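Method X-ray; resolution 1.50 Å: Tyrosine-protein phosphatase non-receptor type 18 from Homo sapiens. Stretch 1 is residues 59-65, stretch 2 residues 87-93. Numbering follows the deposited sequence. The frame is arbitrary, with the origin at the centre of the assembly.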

# COMPACT_ATOMS: atom_id res chain seq x y z
N GLU A 59 3.84 10.14 -22.56
CA GLU A 59 5.08 10.23 -21.81
C GLU A 59 5.03 9.42 -20.50
O GLU A 59 6.06 9.17 -19.89
CB GLU A 59 5.41 11.70 -21.51
CG GLU A 59 4.46 12.41 -20.54
CD GLU A 59 3.33 13.17 -21.21
OE1 GLU A 59 2.86 12.77 -22.30
OE2 GLU A 59 2.90 14.19 -20.62
N ASN A 60 3.84 9.04 -20.06
CA ASN A 60 3.71 8.28 -18.82
C ASN A 60 3.41 6.82 -18.98
O ASN A 60 3.47 6.06 -18.03
CB ASN A 60 2.64 8.90 -17.95
CG ASN A 60 3.01 10.27 -17.50
OD1 ASN A 60 4.20 10.56 -17.27
ND2 ASN A 60 2.00 11.12 -17.30
N VAL A 61 3.04 6.38 -20.17
CA VAL A 61 2.57 5.00 -20.34
C VAL A 61 3.63 3.99 -19.90
O VAL A 61 3.27 2.99 -19.26
CB VAL A 61 2.12 4.74 -21.80
CG1 VAL A 61 1.94 3.25 -22.06
CG2 VAL A 61 0.84 5.51 -22.08
N ARG A 62 4.89 4.26 -20.20
CA ARG A 62 6.00 3.37 -19.87
C ARG A 62 6.25 3.28 -18.37
O ARG A 62 7.03 2.43 -17.90
CB ARG A 62 7.29 3.85 -20.53
N LYS A 63 5.70 4.23 -17.63
CA LYS A 63 5.88 4.28 -16.17
C LYS A 63 4.87 3.42 -15.42
O LYS A 63 4.92 3.39 -14.18
CB LYS A 63 5.84 5.72 -15.67
CG LYS A 63 6.83 6.65 -16.34
CD LYS A 63 6.61 8.08 -15.92
CE LYS A 63 7.46 9.09 -16.69
NZ LYS A 63 7.00 10.50 -16.35
N ASN A 64 3.97 2.73 -16.12
CA ASN A 64 2.99 1.82 -15.52
C ASN A 64 3.45 0.39 -15.70
O ASN A 64 3.71 -0.04 -16.82
CB ASN A 64 1.64 2.01 -16.20
CG ASN A 64 1.15 3.42 -16.05
OD1 ASN A 64 1.31 4.03 -15.00
ND2 ASN A 64 0.60 4.00 -17.15
N ARG A 65 3.46 -0.37 -14.61
CA ARG A 65 3.83 -1.79 -14.66
C ARG A 65 2.84 -2.62 -15.45
O ARG A 65 3.24 -3.60 -16.15
CB ARG A 65 4.01 -2.32 -13.24
CG ARG A 65 4.46 -3.77 -13.14
CD ARG A 65 4.81 -4.17 -11.72
NE ARG A 65 6.09 -3.66 -11.31
CZ ARG A 65 7.26 -4.17 -11.64
NH1 ARG A 65 7.35 -5.23 -12.46
NH2 ARG A 65 8.34 -3.61 -11.17
N HIS A 87 12.01 16.96 -13.74
CA HIS A 87 11.33 15.69 -13.51
C HIS A 87 9.83 15.84 -13.54
O HIS A 87 9.28 16.80 -13.03
CB HIS A 87 11.76 15.09 -12.18
CG HIS A 87 13.21 14.73 -12.14
ND1 HIS A 87 13.65 13.43 -12.22
CD2 HIS A 87 14.32 15.49 -12.05
CE1 HIS A 87 14.97 13.41 -12.18
NE2 HIS A 87 15.41 14.65 -12.07
N SER A 88 9.21 14.83 -14.13
CA SER A 88 7.76 14.72 -14.29
C SER A 88 7.00 14.60 -12.96
O SER A 88 7.54 14.10 -11.96
CB SER A 88 7.48 13.44 -15.10
OG SER A 88 6.15 12.96 -15.01
N ASP A 89 5.75 15.03 -12.95
CA ASP A 89 4.91 14.88 -11.76
C ASP A 89 4.29 13.49 -11.55
O ASP A 89 3.65 13.27 -10.55
CB ASP A 89 3.84 15.96 -11.70
CG ASP A 89 2.68 15.76 -12.67
OD1 ASP A 89 2.44 14.66 -13.19
OD2 ASP A 89 1.93 16.76 -12.91
N TYR A 90 4.55 12.58 -12.48
CA TYR A 90 3.78 11.36 -12.56
C TYR A 90 4.43 10.16 -11.84
O TYR A 90 5.60 9.85 -12.03
CB TYR A 90 3.49 10.96 -14.01
CG TYR A 90 2.66 9.72 -14.07
CD1 TYR A 90 1.27 9.77 -13.90
CD2 TYR A 90 3.26 8.49 -14.20
CE1 TYR A 90 0.49 8.64 -13.93
CE2 TYR A 90 2.45 7.31 -14.26
CZ TYR A 90 1.08 7.40 -14.12
OH TYR A 90 0.23 6.31 -14.14
N ILE A 91 3.61 9.51 -11.03
CA ILE A 91 3.91 8.15 -10.52
C ILE A 91 2.62 7.37 -10.46
O ILE A 91 1.53 7.92 -10.24
CB ILE A 91 4.62 8.17 -9.12
CG1 ILE A 91 5.14 6.76 -8.78
CG2 ILE A 91 3.72 8.70 -8.05
CD1 ILE A 91 6.21 6.72 -7.70
N ASN A 92 2.71 6.07 -10.71
CA ASN A 92 1.54 5.23 -10.57
C ASN A 92 1.29 4.98 -9.09
O ASN A 92 1.82 4.04 -8.49
CB ASN A 92 1.66 3.92 -11.36
CG ASN A 92 0.35 3.20 -11.47
OD1 ASN A 92 -0.37 3.07 -10.50
ND2 ASN A 92 0.05 2.68 -12.67
N GLY A 93 0.51 5.88 -8.49
CA GLY A 93 0.20 5.81 -7.07
C GLY A 93 -0.92 6.76 -6.73
O GLY A 93 -1.16 7.76 -7.43
O HOH W 1 1.70 13.84 -15.69
O HOH W 2 4.32 13.87 -17.20
O HOH W 3 5.26 5.02 -11.89
O HOH W 4 7.80 10.53 -13.51

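Y90 lies at the centre of this contact between residues 59-65 and 87-93 of one chain, with 93 Å² of its surface covered by the other stretch; K63 follows with 64 Å² and N64 with 47 Å². The CA-to-CB bond of Y90 points toward stretch 1, and its side chain, chi1 t, carries the ring in among N60, K63 and N64. N60 takes one face: its CB lies 4.0 Å from the centroid of the Y90 ring and 17° off the ring normal, a CH-pi contact made almost straight over the face. The other two neighbours sit at the ring edge, near its plane. K63 CD packs 3.8 Å from Y90 CD2, while N64 OD1 meets the hydroxyl at the tip of the ring.

That meeting is a hydrogen bond of 2.7 Å from Y90 OH to N64 OD1. The same carbonyl oxygen accepts a second one, 3.0 Å from N92 ND2 to N64 OD1 with an N-H...acceptor angle of 148°, so a single acceptor ties together two side chains that both leave stretch 2 toward stretch 1. The CA-to-CB bond of N64 points sideways, and chi1 m brings the amide end nearer to these donors. N64 ND2 is hydrogen-bonded elsewhere in the structure, while OD1 accepts both bonds across this contact.

K63 is nearly fully extended beyond its m chi1, with chi2 to chi4 all t, and its aliphatic chain passes the edge of the Y90 ring before the amine reaches the polar end of the contact. There K63 NZ donates to N60 OD1 at 2.9 Å, a bond within stretch 1. K63 NZ also comes within 2.9 Å of S88 OG, but the angle is poor and this pair is not a hydrogen bond. S88 OG instead accepts from Y90 N at 3.0 Å, with an angle of 156°, linking the serine side chain to the backbone of the central tyrosine.

Water fills the gaps where direct polar contact is lacking. Water 4 accepts from K63 NZ at 3.0 Å and donates to Y90 O at 2.7 Å, joining the lysine to the tyrosine backbone. Water 3 donates to K63 O at 2.8 Å and accepts from N92 N at 3.0 Å, a bridge between main chains. Water 1 accepts from N60 ND2 at 3.2 Å and donates to D89 OD1 at 2.7 Å, connecting two side chains that do not touch directly.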